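Local coordinates for putative CRISPR-associated endoribonuclease-like protein Cas6 (Pyrococcus furiosus, PDB 3UFC) that belongs to the Cas6 family, binds CRISPR RNA and probably serves the CRISPR defence against viruses and plasmids, at residues E25-S28 with Q29-K33; A36-P39 with R40-K43; I81-N85 with K86-K90; L168-H171 with E172-D176. All coordinates share one frame; numbering follows the deposited sequence.

Contact 1: residues E25-S28 with Q29-K33; sequences ELYS and QIVEK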
loop_
_atom_site.group_PDB
_atom_site.type_symbol
_atom_site.label_atom_id
_atom_site.label_comp_id
_atom_site.label_asym_id
_atom_site.label_seq_id
_atom_site.Cartn_x
_atom_site.Cartn_y
_atom_site.Cartn_z
ATOM N N GLU A 25 -10.429 -8.067 0.735
ATOM C CA GLU A 25 -10.538 -9.311 -0.022
ATOM C C GLU A 25 -9.213 -9.637 -0.717
ATOM O O GLU A 25 -8.769 -10.784 -0.723
ATOM C CB GLU A 25 -11.657 -9.203 -1.064
ATOM C CG GLU A 25 -11.928 -10.518 -1.786
ATOM C CD GLU A 25 -13.085 -10.437 -2.770
ATOM O OE1 GLU A 25 -13.475 -11.498 -3.303
ATOM O OE2 GLU A 25 -13.597 -9.321 -3.015
ATOM N N LEU A 26 -8.584 -8.620 -1.300
ATOM C CA LEU A 26 -7.302 -8.799 -1.986
ATOM C C LEU A 26 -6.227 -9.176 -0.964
ATOM O O LEU A 26 -5.470 -10.130 -1.150
ATOM C CB LEU A 26 -6.923 -7.506 -2.718
ATOM C CG LEU A 26 -5.593 -7.478 -3.475
ATOM C CD1 LEU A 26 -5.473 -8.704 -4.383
ATOM C CD2 LEU A 26 -5.516 -6.191 -4.293
ATOM N N TYR A 27 -6.172 -8.412 0.121
ATOM C CA TYR A 27 -5.235 -8.654 1.216
ATOM C C TYR A 27 -5.342 -10.097 1.710
ATOM O O TYR A 27 -4.337 -10.790 1.873
ATOM C CB TYR A 27 -5.562 -7.695 2.368
ATOM C CG TYR A 27 -5.066 -8.122 3.735
ATOM C CD1 TYR A 27 -3.713 -8.057 4.065
ATOM C CD2 TYR A 27 -5.964 -8.540 4.720
ATOM C CE1 TYR A 27 -3.265 -8.390 5.347
ATOM C CE2 TYR A 27 -5.527 -8.874 6.003
ATOM C CZ TYR A 27 -4.180 -8.794 6.308
ATOM O OH TYR A 27 -3.747 -9.094 7.576
ATOM N N SER A 28 -6.573 -10.533 1.958
ATOM C CA SER A 28 -6.838 -11.881 2.454
ATOM C C SER A 28 -6.296 -12.965 1.529
ATOM O O SER A 28 -5.673 -13.924 1.983
ATOM C CB SER A 28 -8.347 -12.080 2.642
ATOM O OG SER A 28 -8.871 -11.143 3.574
ATOM N N GLN A 29 -6.531 -12.811 0.230
ATOM C CA GLN A 29 -6.065 -13.793 -0.737
ATOM C C GLN A 29 -4.544 -13.859 -0.808
ATOM O O GLN A 29 -3.973 -14.944 -0.901
ATOM C CB GLN A 29 -6.656 -13.495 -2.114
ATOM C CG GLN A 29 -8.170 -13.656 -2.148
ATOM C CD GLN A 29 -8.774 -13.205 -3.459
ATOM O OE1 GLN A 29 -8.699 -13.905 -4.464
ATOM N NE2 GLN A 29 -9.364 -12.015 -3.458
ATOM N N ILE A 30 -3.884 -12.706 -0.761
ATOM C CA ILE A 30 -2.425 -12.688 -0.806
ATOM C C ILE A 30 -1.881 -13.418 0.424
ATOM O O ILE A 30 -0.995 -14.272 0.314
ATOM C CB ILE A 30 -1.878 -11.234 -0.829
ATOM C CG1 ILE A 30 -2.345 -10.524 -2.097
ATOM C CG2 ILE A 30 -0.351 -11.245 -0.742
ATOM C CD1 ILE A 30 -2.033 -9.026 -2.141
ATOM N N VAL A 31 -2.422 -13.091 1.596
ATOM C CA VAL A 31 -1.979 -13.726 2.835
ATOM C C VAL A 31 -2.268 -15.232 2.803
ATOM O O VAL A 31 -1.435 -16.046 3.211
ATOM C CB VAL A 31 -2.679 -13.111 4.071
ATOM C CG1 VAL A 31 -2.307 -13.898 5.324
ATOM C CG2 VAL A 31 -2.276 -11.641 4.226
ATOM N N GLU A 32 -3.449 -15.596 2.320
ATOM C CA GLU A 32 -3.829 -17.000 2.235
ATOM C C GLU A 32 -2.841 -17.745 1.331
ATOM O O GLU A 32 -2.328 -18.802 1.692
ATOM C CB GLU A 32 -5.256 -17.115 1.683
ATOM C CG GLU A 32 -5.850 -18.519 1.710
ATOM C CD GLU A 32 -5.245 -19.441 0.665
ATOM O OE1 GLU A 32 -5.258 -19.073 -0.529
ATOM O OE2 GLU A 32 -4.765 -20.535 1.037
ATOM N N LYS A 33 -2.558 -17.179 0.164
ATOM C CA LYS A 33 -1.635 -17.811 -0.773
ATOM C C LYS A 33 -0.209 -17.919 -0.230
ATOM O O LYS A 33 0.447 -18.946 -0.402
ATOM C CB LYS A 33 -1.636 -17.052 -2.104
ATOM C CG LYS A 33 -2.989 -17.083 -2.808
ATOM C CD LYS A 33 -3.003 -16.218 -4.054
ATOM C CE LYS A 33 -4.398 -16.175 -4.659
ATOM N NZ LYS A 33 -4.876 -17.544 -5.026
#
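Over one face of the Tyr27 ring lies the methyl CG2 of Val31, one turn further along helix 23-37; the carboxamide of Gln29 is a second flat group, its NE2 turned back to the carbonyl of Glu25, and beside it, pointing the same way, lies the Glu25 carboxylate, the two planes 36° apart. These are i to i+4 pairs along a single alpha helix of the N-terminal ferredoxin-like domain. The methyl stands 4.0 Å from the ring centroid, 29° off the normal, in a CH-pi contact that leans to one side of the ring, where CE1 of Tyr27 and CG2 of Val31 come within 3.6 Å. The tyrosine's chi1 of 158° lays its ring face against this methyl, and Trp52 and Phe54 also touch its side chain.

On the polar side, Glu25 O accepts two donors. The backbone N of Gln29 makes the ordinary helical bond, while Gln29 NE2 comes in from the opposite face of the carbonyl, 3.1 Å from Glu25 O and well above the carbonyl plane, so no lone pair is met head-on. Glu25 O itself lies close to the plane of the Gln29 amide. The same NE2 also bonds Lys103 O, and the Glu25 carboxylate reaches Gly105 N, which ties this flank to strand 101-104 and its end. Leu26 and Ile30 face Phe102 of that strand, with Leu26 CG 4.1 Å from Ile30 CD1. Between the flanks run the helical backbone bonds, in which Val31 N donates to Tyr27 O at 3.0 Å.

Contact 2: residues A36-P39 with R40-K43; sequences AIEP and RIVK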
loop_
_atom_site.group_PDB
_atom_site.type_symbol
_atom_site.label_atom_id
_atom_site.label_comp_id
_atom_site.label_asym_id
_atom_site.label_seq_id
_atom_site.Cartn_x
_atom_site.Cartn_y
_atom_site.Cartn_z
ATOM N N ALA A 36 0.164 -20.597 2.670
ATOM C CA ALA A 36 0.139 -21.989 2.232
ATOM C C ALA A 36 1.550 -22.522 2.002
ATOM O O ALA A 36 1.809 -23.711 2.180
ATOM C CB ALA A 36 -0.683 -22.119 0.949
ATOM N N ILE A 37 2.460 -21.637 1.614
ATOM C CA ILE A 37 3.838 -22.027 1.355
ATOM C C ILE A 37 4.768 -21.838 2.556
ATOM O O ILE A 37 5.756 -22.557 2.704
ATOM C CB ILE A 37 4.389 -21.265 0.129
ATOM C CG1 ILE A 37 3.737 -21.831 -1.138
ATOM C CG2 ILE A 37 5.909 -21.365 0.067
ATOM C CD1 ILE A 37 4.280 -21.273 -2.423
ATOM N N GLU A 38 4.450 -20.877 3.415
ATOM C CA GLU A 38 5.259 -20.620 4.599
ATOM C C GLU A 38 4.385 -20.000 5.681
ATOM O O GLU A 38 4.274 -18.777 5.783
ATOM C CB GLU A 38 6.422 -19.686 4.256
ATOM C CG GLU A 38 7.306 -19.331 5.443
ATOM C CD GLU A 38 7.734 -20.548 6.247
ATOM O OE1 GLU A 38 6.885 -21.125 6.962
ATOM O OE2 GLU A 38 8.918 -20.931 6.157
ATOM N N PRO A 39 3.746 -20.846 6.503
ATOM C CA PRO A 39 2.862 -20.419 7.592
ATOM C C PRO A 39 3.512 -19.451 8.574
ATOM O O PRO A 39 2.822 -18.741 9.299
ATOM C CB PRO A 39 2.479 -21.739 8.261
ATOM C CG PRO A 39 2.542 -22.722 7.133
ATOM C CD PRO A 39 3.815 -22.317 6.442
ATOM N N ARG A 40 4.840 -19.418 8.584
ATOM C CA ARG A 40 5.570 -18.552 9.500
ATOM C C ARG A 40 5.568 -17.061 9.168
ATOM O O ARG A 40 5.861 -16.240 10.038
ATOM C CB ARG A 40 7.011 -19.054 9.644
ATOM C CG ARG A 40 7.122 -20.288 10.532
ATOM C CD ARG A 40 8.510 -20.898 10.501
ATOM N NE ARG A 40 8.822 -21.456 9.189
ATOM C CZ ARG A 40 9.896 -22.193 8.929
ATOM N NH1 ARG A 40 10.765 -22.464 9.895
ATOM N NH2 ARG A 40 10.101 -22.662 7.706
ATOM N N ILE A 41 5.242 -16.698 7.930
ATOM C CA ILE A 41 5.220 -15.284 7.569
ATOM C C ILE A 41 3.824 -14.688 7.660
ATOM O O ILE A 41 3.639 -13.497 7.414
ATOM C CB ILE A 41 5.753 -15.024 6.141
ATOM C CG1 ILE A 41 4.867 -15.723 5.111
ATOM C CG2 ILE A 41 7.204 -15.465 6.037
ATOM C CD1 ILE A 41 5.207 -15.353 3.678
ATOM N N VAL A 42 2.838 -15.509 8.009
ATOM C CA VAL A 42 1.475 -15.010 8.123
ATOM C C VAL A 42 1.397 -13.951 9.222
ATOM O O VAL A 42 0.712 -12.939 9.069
ATOM C CB VAL A 42 0.483 -16.148 8.437
ATOM C CG1 VAL A 42 -0.898 -15.576 8.714
ATOM C CG2 VAL A 42 0.421 -17.112 7.261
ATOM N N LYS A 43 2.112 -14.182 10.321
ATOM C CA LYS A 43 2.117 -13.239 11.437
ATOM C C LYS A 43 2.692 -11.890 11.002
ATOM O O LYS A 43 2.236 -10.839 11.452
ATOM C CB LYS A 43 2.937 -13.794 12.609
ATOM C CG LYS A 43 4.428 -13.915 12.332
ATOM C CD LYS A 43 5.193 -14.387 13.564
ATOM C CE LYS A 43 4.991 -15.872 13.819
ATOM N NZ LYS A 43 5.640 -16.704 12.759
HETATM O O HOH W 1 2.661 -16.915 11.172
#
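Charge and hydrogen bonding join Glu38 to Arg40 in a compact local salt bridge. The guanidinium grips the carboxylate side-on: NE donates to OE1 of Glu38 at 3.0 Å in a nearly straight bond, and NH2 lies 2.6 Å from OE2, which offers its syn lone pair. OE1 sits in the guanidinium plane, yet the two flat groups are turned 64° apart, and NE meets OE1 from above the carboxylate. From that same face Arg40 N also donates to OE1, so one oxygen takes both a backbone and a side-chain proton. The bend of the glutamate at chi2, 49°, folds its carboxylate back toward this backbone nitrogen.

Backbone bonds follow the turn. Ile41 N donates to Glu38 O at 3.1 Å, and a longer, weak bond runs from Val42 N to Pro39 O.

A water and a side chain add further bonds. Water 1 donates to Pro39 O at 2.6 Å and accepts from Lys43 N, while the lysine's NZ returns to Arg40 O at 2.8 Å.

Apolar contact is sparse here: CG2 of Ile41 rests 3.9 Å from CG of Glu38, and the isoleucine also touches Ala34. The whole is a tight interhelical turn at the surface, braced by an i to i+2 salt bridge, between helices 23-37 and 42-46.

Contact 3: residues I81-N85 with K86-K90; sequences ISSSN and KEIIK
Asn85 caps the first turn of helix 86-98 through its side chain, just where strand 77-83 gives way to that helix in the ferredoxin-like domain. Its OD1 takes two bonds, from Glu87 N at 2.8 Å and Ile88 N at 3.3 Å, an asparagine N-cap, though both bonds are weak and bent. With chi1 at -166° the amide swings over the helix start, where its oxygen meets the amide protons of that turn. The residue's own carbonyl accepts from Ile88 N, above its plane, and from Ile89 N, within it.

The tight side lies beneath the cap. CD1 of Ile89 presses on Ser83, 3.8 Å from its CB, and extends toward CG2 of Ile81, while CG1 of Ile88 rests against Asn85 CB. Met3 and Ile5 of strand 3-11 close over Ile89. Ser83 OG is polar among these methyls, yet it accepts from Asn85 N in an ST turn and also bonds Tyr51 O.

The outer side is looser. Glu87 and Lys90, both exposed, share a weak salt bridge, and Lys86 reaches toward Gly2 O through NZ in a weak bond. Here a solvent molecule joins the ends of the turn: water 2 accepts from Lys86 N at 3.1 Å and donates weakly to Ser84 O.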
loop_
_atom_site.group_PDB
_atom_site.type_symbol
_atom_site.label_atom_id
_atom_site.label_comp_id
_atom_site.label_asym_id
_atom_site.label_seq_id
_atom_site.Cartn_x
_atom_site.Cartn_y
_atom_site.Cartn_z
ATOM N N ILE A 81 3.538 -4.823 -5.330
ATOM C CA ILE A 81 3.724 -5.246 -3.955
ATOM C C ILE A 81 5.173 -4.967 -3.574
ATOM O O ILE A 81 6.073 -5.073 -4.416
ATOM C CB ILE A 81 3.441 -6.755 -3.810
ATOM C CG1 ILE A 81 1.992 -7.050 -4.213
ATOM C CG2 ILE A 81 3.718 -7.201 -2.389
ATOM C CD1 ILE A 81 1.619 -8.521 -4.132
ATOM N N SER A 82 5.401 -4.594 -2.317
ATOM C CA SER A 82 6.754 -4.312 -1.865
ATOM C C SER A 82 6.955 -4.610 -0.393
ATOM O O SER A 82 6.001 -4.610 0.393
ATOM C CB SER A 82 7.113 -2.848 -2.136
ATOM O OG SER A 82 8.370 -2.531 -1.556
ATOM N N SER A 83 8.209 -4.868 -0.028
ATOM C CA SER A 83 8.571 -5.140 1.353
ATOM C C SER A 83 10.076 -5.044 1.528
ATOM O O SER A 83 10.833 -5.330 0.595
ATOM C CB SER A 83 8.110 -6.532 1.773
ATOM O OG SER A 83 8.560 -6.813 3.088
ATOM N N SER A 84 10.510 -4.635 2.717
ATOM C CA SER A 84 11.936 -4.530 3.000
ATOM C C SER A 84 12.463 -5.938 3.267
ATOM O O SER A 84 13.666 -6.186 3.209
ATOM C CB SER A 84 12.177 -3.640 4.230
ATOM O OG SER A 84 11.552 -4.172 5.390
ATOM N N ASN A 85 11.544 -6.860 3.537
ATOM C CA ASN A 85 11.887 -8.246 3.838
ATOM C C ASN A 85 11.766 -9.147 2.603
ATOM O O ASN A 85 10.664 -9.463 2.149
ATOM C CB ASN A 85 10.974 -8.770 4.953
ATOM C CG ASN A 85 11.470 -10.077 5.553
ATOM O OD1 ASN A 85 11.904 -10.976 4.835
ATOM N ND2 ASN A 85 11.391 -10.190 6.878
ATOM N N LYS A 86 12.910 -9.561 2.069
ATOM C CA LYS A 86 12.941 -10.423 0.890
ATOM C C LYS A 86 12.209 -11.744 1.132
ATOM O O LYS A 86 11.620 -12.314 0.214
ATOM C CB LYS A 86 14.392 -10.703 0.484
ATOM C CG LYS A 86 15.206 -9.450 0.192
ATOM C CD LYS A 86 16.677 -9.789 -0.022
ATOM C CE LYS A 86 17.526 -8.531 -0.151
ATOM N NZ LYS A 86 17.101 -7.688 -1.305
ATOM N N GLU A 87 12.247 -12.228 2.368
ATOM C CA GLU A 87 11.577 -13.475 2.712
ATOM C C GLU A 87 10.061 -13.337 2.535
ATOM O O GLU A 87 9.374 -14.295 2.167
ATOM C CB GLU A 87 11.901 -13.860 4.157
ATOM C CG GLU A 87 11.460 -15.260 4.546
ATOM C CD GLU A 87 12.308 -16.345 3.895
ATOM O OE1 GLU A 87 11.984 -17.539 4.077
ATOM O OE2 GLU A 87 13.298 -16.006 3.209
ATOM N N ILE A 88 9.535 -12.142 2.799
ATOM C CA ILE A 88 8.102 -11.909 2.646
ATOM C C ILE A 88 7.760 -11.939 1.165
ATOM O O ILE A 88 6.789 -12.572 0.753
ATOM C CB ILE A 88 7.671 -10.537 3.236
ATOM C CG1 ILE A 88 7.641 -10.612 4.765
ATOM C CG2 ILE A 88 6.307 -10.132 2.678
ATOM C CD1 ILE A 88 7.200 -9.322 5.443
ATOM N N ILE A 89 8.566 -11.251 0.367
ATOM C CA ILE A 89 8.343 -11.209 -1.068
ATOM C C ILE A 89 8.417 -12.603 -1.701
ATOM O O ILE A 89 7.582 -12.947 -2.533
ATOM C CB ILE A 89 9.365 -10.285 -1.758
ATOM C CG1 ILE A 89 9.160 -8.840 -1.284
ATOM C CG2 ILE A 89 9.210 -10.373 -3.276
ATOM C CD1 ILE A 89 7.786 -8.272 -1.593
ATOM N N LYS A 90 9.403 -13.405 -1.309
ATOM C CA LYS A 90 9.530 -14.744 -1.882
ATOM C C LYS A 90 8.348 -15.619 -1.478
ATOM O O LYS A 90 7.894 -16.460 -2.253
ATOM C CB LYS A 90 10.854 -15.397 -1.463
ATOM C CG LYS A 90 10.960 -15.777 -0.003
ATOM C CD LYS A 90 12.301 -16.460 0.282
ATOM C CE LYS A 90 13.478 -15.549 -0.058
ATOM N NZ LYS A 90 14.799 -16.176 0.246
HETATM O O HOH W 2 15.744 -8.788 3.115
#

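Contact 4: residues L168-H171 with E172-D176; sequences LRYH and EVMGD
CG of Met174 sits squarely over the centre of the Tyr170 ring, 3.5 Å from the centroid and only 9° off its normal. This methylene makes the close CH-pi contact, and the sulfur SD, further out above the same face at 5.0 Å from the centroid, adds a more distant Met-aromatic one. At the ring's rim, in its plane, the carbonyl oxygen of Asp176 lies 3.1 Å from CD2 of Tyr170. That oxygen also receives a CH...O contact from CA of His171, so the chain just beyond the helix folds back against residues five and six positions earlier.

Several features set these groups in place. The methionine's chi1 of -54° carries its CG back over the tyrosine, and Met174 N donates to Tyr170 O at 2.8 Å. Gly175, with positive phi, then breaks the helix and turns the chain toward the ring; its N makes a weak bond to His171 O. The imidazole of His171 has Gly175 O over one face, toward the rim. At its edge lies water 3, 2.7 Å from ND1 of His171; this water donates to OE1 of Glu172.

Further out, Phe220 of helix 215-224 meets the Tyr170 ring with planes at about 45° and touches Val173 and Met174. Arg169 donates to the carbonyls of His49, Gly50, Asn224 and Gly225, joining the C-terminal part of helix 158-174 to the C-terminal end of helix 215-224 and to the loop preceding strand 53-59.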
loop_
_atom_site.group_PDB
_atom_site.type_symbol
_atom_site.label_atom_id
_atom_site.label_comp_id
_atom_site.label_asym_id
_atom_site.label_seq_id
_atom_site.Cartn_x
_atom_site.Cartn_y
_atom_site.Cartn_z
ATOM N N LEU A 168 7.608 4.430 14.906
ATOM C CA LEU A 168 7.057 3.261 15.591
ATOM C C LEU A 168 7.148 2.009 14.712
ATOM O O LEU A 168 7.560 0.943 15.169
ATOM C CB LEU A 168 5.591 3.523 15.948
ATOM C CG LEU A 168 5.160 3.809 17.390
ATOM C CD1 LEU A 168 6.256 4.493 18.179
ATOM C CD2 LEU A 168 3.896 4.663 17.353
ATOM N N ARG A 169 6.736 2.136 13.454
ATOM C CA ARG A 169 6.786 1.009 12.525
ATOM C C ARG A 169 8.237 0.582 12.281
ATOM O O ARG A 169 8.549 -0.610 12.267
ATOM C CB ARG A 169 6.112 1.385 11.201
ATOM C CG ARG A 169 4.604 1.635 11.308
ATOM C CD ARG A 169 4.012 1.920 9.938
ATOM N NE ARG A 169 4.432 0.901 8.972
ATOM C CZ ARG A 169 4.645 1.143 7.683
ATOM N NH1 ARG A 169 4.470 2.370 7.194
ATOM N NH2 ARG A 169 5.070 0.168 6.890
ATOM N N TYR A 170 9.121 1.560 12.106
ATOM C CA TYR A 170 10.540 1.283 11.870
ATOM C C TYR A 170 11.147 0.492 13.039
ATOM O O TYR A 170 11.907 -0.457 12.836
ATOM C CB TYR A 170 11.305 2.600 11.688
ATOM C CG TYR A 170 12.712 2.440 11.138
ATOM C CD1 TYR A 170 13.003 2.777 9.816
ATOM C CD2 TYR A 170 13.748 1.956 11.939
ATOM C CE1 TYR A 170 14.298 2.639 9.299
ATOM C CE2 TYR A 170 15.047 1.811 11.433
ATOM C CZ TYR A 170 15.310 2.155 10.113
ATOM O OH TYR A 170 16.582 2.014 9.600
ATOM N N HIS A 171 10.813 0.885 14.265
ATOM C CA HIS A 171 11.336 0.192 15.435
ATOM C C HIS A 171 10.876 -1.260 15.469
ATOM O O HIS A 171 11.674 -2.176 15.695
ATOM C CB HIS A 171 10.896 0.898 16.723
ATOM C CG HIS A 171 11.251 0.142 17.964
ATOM N ND1 HIS A 171 10.492 -0.907 18.434
ATOM C CD2 HIS A 171 12.326 0.227 18.783
ATOM C CE1 HIS A 171 11.086 -1.439 19.488
ATOM N NE2 HIS A 171 12.201 -0.770 19.720
ATOM N N GLU A 172 9.584 -1.465 15.253
ATOM C CA GLU A 172 9.015 -2.801 15.260
ATOM C C GLU A 172 9.539 -3.674 14.116
ATOM O O GLU A 172 9.948 -4.813 14.336
ATOM C CB GLU A 172 7.491 -2.714 15.175
ATOM C CG GLU A 172 6.802 -4.056 15.023
ATOM C CD GLU A 172 7.127 -5.011 16.156
ATOM O OE1 GLU A 172 7.069 -4.588 17.333
ATOM O OE2 GLU A 172 7.432 -6.187 15.865
ATOM N N VAL A 173 9.530 -3.141 12.898
ATOM C CA VAL A 173 9.981 -3.906 11.740
ATOM C C VAL A 173 11.496 -4.070 11.624
ATOM O O VAL A 173 11.979 -5.179 11.398
ATOM C CB VAL A 173 9.417 -3.294 10.431
ATOM C CG1 VAL A 173 9.960 -4.037 9.218
ATOM C CG2 VAL A 173 7.889 -3.372 10.447
ATOM N N MET A 174 12.245 -2.984 11.789
ATOM C CA MET A 174 13.702 -3.041 11.682
ATOM C C MET A 174 14.403 -3.479 12.971
ATOM O O MET A 174 15.574 -3.855 12.945
ATOM C CB MET A 174 14.256 -1.680 11.246
ATOM C CG MET A 174 13.631 -1.127 9.966
ATOM S SD MET A 174 13.754 -2.274 8.558
ATOM C CE MET A 174 15.453 -2.021 8.074
ATOM N N GLY A 175 13.705 -3.419 14.102
ATOM C CA GLY A 175 14.326 -3.841 15.347
ATOM C C GLY A 175 14.747 -2.720 16.280
ATOM O O GLY A 175 14.831 -2.920 17.489
ATOM N N ASP A 176 15.032 -1.547 15.731
ATOM C CA ASP A 176 15.416 -0.413 16.559
ATOM C C ASP A 176 15.066 0.881 15.842
ATOM O O ASP A 176 14.719 0.866 14.663
ATOM C CB ASP A 176 16.914 -0.455 16.872
ATOM C CG ASP A 176 17.287 0.410 18.075
ATOM O OD1 ASP A 176 18.462 0.364 18.493
ATOM O OD2 ASP A 176 16.410 1.133 18.604
HETATM O O HOH W 3 8.095 -2.208 18.369
#

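All four contacts are local, yet their settings differ. Contacts 1 and 3 are partly buried and lean on the first, five-stranded sheet; they meet where Ile30 packs on Ile81. Contacts 2 and 4 lie at the surface, and polar chemistry dominates contact 2, whereas contact 4 relies on an aromatic face and a helix end. Contacts 1 and 2 share helix 23-37, and Val31 rests against Val42 where the two helices come together. Contact 4 lies in the C-terminal half of the chain, the others in the N-terminal half; Val173 touching Ser84 brings contacts 3 and 4 together. Capping thus marks a helix start in contact 3, and glycine a helix end in contact 4.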